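Local coordinates for protein porphyranase B (PDB 3JUU) that cleaves the sulfated red-algal polysaccharide porphyran at beta-1,4 linkages between galactose and L-galactose-6-sulfate, releasing mostly a disaccharide, at residues W126-G131 and T141-I146; S169-R174 and T227-F232. All coordinates share one frame; numbering follows the deposited sequence.

In the fold
Both contacts are mostly buried, but contact 1 lies deeper, its centre about 9 Å from that of the chain against about 15 Å for contact 2. Contact 1 pairs two neighbouring strands through their backbones and carries the catalytic nucleophile. Contact 2 sets a proline-rich loop against the next strand, 166-174, by van der Waals contact alone. The two meet where strand 141-150 adjoins strand 166-174, with a salt bridge from Arg-174 NH2 to Glu-143 OE1 (2.8 Å) and a probable hydrogen bond from Ser-169 OG to Ile-146 O. Contact 1, between paired strands, buries 481 Å² against 271 Å² for the loop on one strand.

Contact 1: W126-G131 and T141-I146; sequences WLINEG and TTELDI
Leu-127 and Leu-144 form the hydrogen-bonded pair at the middle of an antiparallel ladder in the beta-sandwich (jelly roll) of glycoside hydrolase family 16, the two strands running 172° apart. Leu-127 N reaches Leu-144 O at 2.8 Å, and the return bond from Leu-144 N to Leu-127 O is equally short at 2.8 Å. A third backbone bond, Asn-129 N to Thr-142 O (3.2 Å), continues the register.

Apolar contact is made on the leucine face. The two side chains lie side by side with their CB atoms 4.0 Å apart, and Leu-144 goes on to touch Val-206 of strand 202-210, so this face looks into the protein interior.

The other face belongs to the active site. Glu-143, the nucleophile, and Asp-145 belong to the family's ExDxxE signature, which Glu-148, the proton donor, completes. Glu-143 CG is anti to the backbone N (chi1 177°) and the chain stays extended, crossing the Trp-126 indole obliquely with OE2 3.8 Å from CE3. Asp-145 instead runs alongside Trp-126, OD1 lying 3.4 Å from its CB. Arg-174 holds Glu-143 OE1 by a salt bridge, and Trp-126 also touches Trp-54, a substrate-binding residue.

Polar side-chain bonding gathers around Asn-129. Its ND2 donates to Arg-140 O, while OD1 accepts Thr-142 N at 3.0 Å, the donor standing 63° out of the amide carbonyl plane. A water bonded to OD1 accepts from Gly-131 N at 3.0 Å and also contacts Thr-141 OG1, which is hydrogen-bonded to Asn-175 ND2 as well.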
loop_
_atom_site.group_PDB
_atom_site.type_symbol
_atom_site.label_atom_id
_atom_site.label_comp_id
_atom_site.label_asym_id
_atom_site.label_seq_id
_atom_site.Cartn_x
_atom_site.Cartn_y
_atom_site.Cartn_z
ATOM N N TRP A 126 0.127 0.582 -1.984
ATOM C CA TRP A 126 0.889 -0.080 -3.075
ATOM C C TRP A 126 0.037 -0.310 -4.309
ATOM O O TRP A 126 -1.210 -0.078 -4.258
ATOM C CB TRP A 126 1.634 -1.349 -2.604
ATOM C CG TRP A 126 0.790 -2.402 -1.827
ATOM C CD1 TRP A 126 0.284 -2.233 -0.559
ATOM C CD2 TRP A 126 0.364 -3.694 -2.277
ATOM N NE1 TRP A 126 -0.387 -3.400 -0.183
ATOM C CE2 TRP A 126 -0.345 -4.301 -1.206
ATOM C CE3 TRP A 126 0.595 -4.446 -3.460
ATOM C CZ2 TRP A 126 -0.960 -5.582 -1.294
ATOM C CZ3 TRP A 126 0.044 -5.753 -3.558
ATOM C CH2 TRP A 126 -0.727 -6.330 -2.448
ATOM N N LEU A 127 0.697 -0.773 -5.382
ATOM C CA LEU A 127 0.033 -1.030 -6.673
ATOM C C LEU A 127 0.454 -2.406 -7.068
ATOM O O LEU A 127 1.624 -2.782 -6.844
ATOM C CB LEU A 127 0.616 -0.035 -7.760
ATOM C CG LEU A 127 0.032 1.393 -7.592
ATOM C CD1 LEU A 127 0.948 2.534 -8.145
ATOM C CD2 LEU A 127 -1.325 1.422 -8.309
ATOM N N ILE A 128 -0.428 -3.171 -7.706
ATOM C CA ILE A 128 0.005 -4.450 -8.276
ATOM C C ILE A 128 -0.824 -4.659 -9.543
ATOM O O ILE A 128 -1.944 -4.194 -9.632
ATOM C CB ILE A 128 -0.092 -5.618 -7.180
ATOM C CG1 ILE A 128 0.560 -6.913 -7.665
ATOM C CG2 ILE A 128 -1.605 -5.861 -6.798
ATOM C CD1 ILE A 128 0.726 -7.967 -6.648
ATOM N N ASN A 129 -0.297 -5.416 -10.503
ATOM C CA ASN A 129 -1.097 -5.804 -11.638
ATOM C C ASN A 129 -1.898 -7.061 -11.244
ATOM O O ASN A 129 -1.767 -7.582 -10.109
ATOM C CB ASN A 129 -0.197 -6.027 -12.876
ATOM C CG ASN A 129 0.579 -7.338 -12.826
ATOM O OD1 ASN A 129 1.012 -7.819 -11.742
ATOM N ND2 ASN A 129 0.729 -7.986 -14.020
ATOM N N GLU A 130 -2.679 -7.557 -12.174
ATOM C CA GLU A 130 -3.529 -8.741 -11.878
ATOM C C GLU A 130 -3.295 -9.744 -13.024
ATOM O O GLU A 130 -4.055 -9.811 -13.979
ATOM C CB GLU A 130 -4.996 -8.269 -11.737
ATOM C CG GLU A 130 -5.184 -7.598 -10.361
ATOM C CD GLU A 130 -6.597 -7.118 -10.113
ATOM O OE1 GLU A 130 -7.414 -7.205 -11.041
ATOM O OE2 GLU A 130 -6.887 -6.612 -8.995
ATOM N N GLY A 131 -2.211 -10.467 -12.907
ATOM C CA GLY A 131 -1.597 -11.132 -14.064
ATOM C C GLY A 131 -2.538 -12.202 -14.631
ATOM O O GLY A 131 -2.557 -12.469 -15.837
ATOM N N THR A 141 4.018 -10.774 -12.764
ATOM C CA THR A 141 3.618 -9.843 -11.715
ATOM C C THR A 141 4.548 -8.655 -11.689
ATOM O O THR A 141 5.779 -8.830 -11.752
ATOM C CB THR A 141 3.708 -10.552 -10.364
ATOM O OG1 THR A 141 2.754 -11.625 -10.410
ATOM C CG2 THR A 141 3.305 -9.578 -9.212
ATOM N N THR A 142 3.972 -7.481 -11.491
ATOM C CA THR A 142 4.729 -6.279 -11.263
ATOM C C THR A 142 4.026 -5.698 -10.022
ATOM O O THR A 142 2.833 -5.554 -9.971
ATOM C CB THR A 142 4.629 -5.238 -12.447
ATOM O OG1 THR A 142 3.250 -4.881 -12.696
ATOM C CG2 THR A 142 5.224 -5.761 -13.705
ATOM N N GLU A 143 4.813 -5.421 -8.982
ATOM C CA GLU A 143 4.269 -4.838 -7.740
ATOM C C GLU A 143 5.098 -3.624 -7.427
ATOM O O GLU A 143 6.324 -3.706 -7.408
ATOM C CB GLU A 143 4.404 -5.890 -6.600
ATOM C CG GLU A 143 3.922 -5.316 -5.223
ATOM C CD GLU A 143 4.114 -6.371 -4.110
ATOM O OE1 GLU A 143 4.383 -7.572 -4.397
ATOM O OE2 GLU A 143 4.027 -5.966 -2.926
ATOM N N LEU A 144 4.412 -2.509 -7.146
ATOM C CA LEU A 144 5.060 -1.219 -6.822
ATOM C C LEU A 144 4.578 -0.821 -5.387
ATOM O O LEU A 144 3.469 -0.379 -5.174
ATOM C CB LEU A 144 4.638 -0.167 -7.908
ATOM C CG LEU A 144 5.512 1.115 -8.036
ATOM C CD1 LEU A 144 4.918 2.048 -9.079
ATOM C CD2 LEU A 144 5.686 1.838 -6.671
ATOM N N ASP A 145 5.451 -1.026 -4.405
ATOM C CA ASP A 145 5.154 -0.681 -2.988
ATOM C C ASP A 145 5.566 0.745 -2.659
ATOM O O ASP A 145 6.751 1.112 -2.751
ATOM C CB ASP A 145 5.903 -1.684 -2.090
ATOM C CG ASP A 145 5.514 -3.115 -2.433
ATOM O OD1 ASP A 145 4.295 -3.437 -2.333
ATOM O OD2 ASP A 145 6.389 -3.880 -2.874
ATOM N N ILE A 146 4.588 1.551 -2.257
ATOM C CA ILE A 146 4.855 2.944 -2.076
ATOM C C ILE A 146 5.274 3.133 -0.632
ATOM O O ILE A 146 6.315 3.771 -0.320
ATOM C CB ILE A 146 3.626 3.807 -2.478
ATOM C CG1 ILE A 146 3.253 3.492 -3.879
ATOM C CG2 ILE A 146 3.892 5.345 -2.193
ATOM C CD1 ILE A 146 1.893 3.863 -4.219
HETATM O O HOH W 1 0.046 -10.278 -10.872
#

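Contact 2: S169-R174 and T227-F232; sequences SNTHSR and TPPADF. With SO4 (sulfate ion), chain G.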
loop_
_atom_site.group_PDB
_atom_site.type_symbol
_atom_site.label_atom_id
_atom_site.label_comp_id
_atom_site.label_asym_id
_atom_site.label_seq_id
_atom_site.Cartn_x
_atom_site.Cartn_y
_atom_site.Cartn_z
ATOM N N SER A 169 10.012 1.562 0.409
ATOM C CA SER A 169 9.362 1.449 -0.912
ATOM C C SER A 169 10.042 0.344 -1.669
ATOM O O SER A 169 11.178 -0.112 -1.284
ATOM C CB SER A 169 9.538 2.743 -1.707
ATOM O OG SER A 169 8.999 3.869 -0.950
ATOM N N ASN A 170 9.350 -0.210 -2.650
ATOM C CA ASN A 170 9.911 -1.377 -3.350
ATOM C C ASN A 170 9.327 -1.562 -4.716
ATOM O O ASN A 170 8.280 -0.972 -5.069
ATOM C CB ASN A 170 9.731 -2.665 -2.478
ATOM C CG ASN A 170 10.911 -3.654 -2.617
ATOM O OD1 ASN A 170 11.505 -3.764 -3.691
ATOM N ND2 ASN A 170 11.201 -4.406 -1.556
ATOM N N THR A 171 10.017 -2.345 -5.552
ATOM C CA THR A 171 9.448 -2.677 -6.907
ATOM C C THR A 171 9.812 -4.146 -7.114
ATOM O O THR A 171 10.940 -4.538 -6.847
ATOM C CB THR A 171 10.030 -1.781 -8.080
ATOM O OG1 THR A 171 11.465 -1.886 -8.054
ATOM C CG2 THR A 171 9.633 -0.187 -7.914
ATOM N N HIS A 172 8.863 -4.974 -7.508
ATOM C CA HIS A 172 9.105 -6.390 -7.630
ATOM C C HIS A 172 8.697 -6.865 -9.000
ATOM O O HIS A 172 7.647 -6.457 -9.492
ATOM C CB HIS A 172 8.234 -7.206 -6.649
ATOM C CG HIS A 172 8.484 -6.876 -5.219
ATOM N ND1 HIS A 172 9.621 -7.296 -4.558
ATOM C CD2 HIS A 172 7.788 -6.118 -4.333
ATOM C CE1 HIS A 172 9.563 -6.900 -3.299
ATOM N NE2 HIS A 172 8.466 -6.180 -3.137
ATOM N N SER A 173 9.478 -7.812 -9.525
ATOM C CA SER A 173 9.090 -8.538 -10.736
ATOM C C SER A 173 9.153 -10.023 -10.349
ATOM O O SER A 173 10.186 -10.515 -9.857
ATOM C CB SER A 173 10.089 -8.225 -11.867
ATOM O OG SER A 173 9.921 -9.223 -12.893
ATOM N N ARG A 174 8.076 -10.763 -10.575
ATOM C CA ARG A 174 8.063 -12.211 -10.262
ATOM C C ARG A 174 7.020 -12.971 -11.051
ATOM O O ARG A 174 6.288 -12.331 -11.863
ATOM C CB ARG A 174 7.847 -12.473 -8.776
ATOM C CG ARG A 174 6.493 -11.841 -8.225
ATOM C CD ARG A 174 6.233 -12.261 -6.750
ATOM N NE ARG A 174 4.977 -11.671 -6.309
ATOM C CZ ARG A 174 4.854 -10.416 -5.895
ATOM N NH1 ARG A 174 5.922 -9.593 -5.795
ATOM N NH2 ARG A 174 3.661 -9.991 -5.576
ATOM N N THR A 227 14.846 2.284 -10.917
ATOM C CA THR A 227 14.529 1.590 -12.107
ATOM C C THR A 227 13.984 0.257 -11.652
ATOM O O THR A 227 14.674 -0.493 -10.996
ATOM C CB THR A 227 15.829 1.347 -12.936
ATOM O OG1 THR A 227 16.320 2.650 -13.331
ATOM C CG2 THR A 227 15.539 0.521 -14.169
ATOM N N PRO A 228 12.755 -0.069 -12.050
ATOM C CA PRO A 228 12.248 -1.352 -11.590
ATOM C C PRO A 228 12.961 -2.523 -12.237
ATOM O O PRO A 228 13.583 -2.370 -13.338
ATOM C CB PRO A 228 10.733 -1.255 -11.974
ATOM C CG PRO A 228 10.675 -0.449 -13.213
ATOM C CD PRO A 228 11.813 0.633 -12.952
ATOM N N PRO A 229 12.850 -3.722 -11.634
ATOM C CA PRO A 229 13.572 -4.924 -12.143
ATOM C C PRO A 229 13.086 -5.420 -13.508
ATOM O O PRO A 229 13.862 -6.085 -14.197
ATOM C CB PRO A 229 13.400 -5.967 -11.029
ATOM C CG PRO A 229 12.355 -5.411 -10.136
ATOM C CD PRO A 229 12.038 -4.006 -10.436
ATOM N N ALA A 230 11.887 -5.014 -13.926
ATOM C CA ALA A 230 11.350 -5.369 -15.271
ATOM C C ALA A 230 10.475 -4.220 -15.679
ATOM O O ALA A 230 10.073 -3.383 -14.834
ATOM C CB ALA A 230 10.537 -6.708 -15.214
ATOM N N ASP A 231 10.142 -4.120 -16.971
ATOM C CA ASP A 231 9.229 -3.033 -17.390
ATOM C C ASP A 231 7.877 -3.022 -16.602
ATOM O O ASP A 231 7.135 -4.020 -16.544
ATOM C CB ASP A 231 8.827 -3.239 -18.817
ATOM C CG ASP A 231 9.966 -2.998 -19.815
ATOM O OD1 ASP A 231 10.928 -2.277 -19.453
ATOM O OD2 ASP A 231 9.834 -3.554 -20.954
ATOM N N PHE A 232 7.542 -1.880 -16.035
ATOM C CA PHE A 232 6.221 -1.697 -15.388
ATOM C C PHE A 232 5.288 -1.018 -16.407
ATOM O O PHE A 232 4.993 0.163 -16.269
ATOM C CB PHE A 232 6.398 -0.865 -14.110
ATOM C CG PHE A 232 6.849 -1.692 -12.884
ATOM C CD1 PHE A 232 7.452 -2.959 -13.025
ATOM C CD2 PHE A 232 6.635 -1.196 -11.594
ATOM C CE1 PHE A 232 7.893 -3.736 -11.906
ATOM C CE2 PHE A 232 7.063 -1.993 -10.448
ATOM C CZ PHE A 232 7.643 -3.299 -10.612
HETATM S S SO4 G . 1.474 -13.016 -5.816
HETATM O O1 SO4 G . 1.081 -13.340 -4.489
HETATM O O2 SO4 G . 1.274 -11.610 -6.127
HETATM O O3 SO4 G . 2.848 -13.515 -5.993
HETATM O O4 SO4 G . 0.449 -13.555 -6.682
#
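Thr-171 and Pro-228 bring strand 169-174 and the irregular loop 227-232 together with CA atoms 5.6 Å apart, a spacing without any backbone hydrogen bonding between the segments.

Thr-171 carries much of the packing. With OG1 between the backbone N and the carbonyl carbon (chi1 55°), the hydroxyl lies 3.2 Å from Pro-229 CD, and its hydrogen-bonding partner is Ser-187 O on the next strand. Its CB abuts the far end of the Phe-232 ring, 3.8 Å from CZ. That ring is hemmed in: Pro-228 CB sits 3.7 Å above the centre of one face, His-172 N is in plane at the edge, and His-172 O approaches CZ to 3.4 Å. Farther along, Ser-173 CB meets Ala-230 CB at 3.7 Å, while its OG bonds Glu-183 O.

Arg-174 takes no part in the loop packing. Its NE and NH2 grip two oxygens of a sulfate ion, probably from the crystallisation liquor, with NE to O3 at 2.8 Å (166° at the hydrogen) and NH2 to O2 at 2.9 Å. An alanine here would probably leave Glu-143 OE1 without its salt-bridge mate and the sulfate without these two donors.

His-172 touches Glu-143, whereas Thr-171 and Ser-173 face the loop: one strand of the family 16 jelly roll thus lines the catalytic face while the connection between strands 221-226 and 237-242 covers its back.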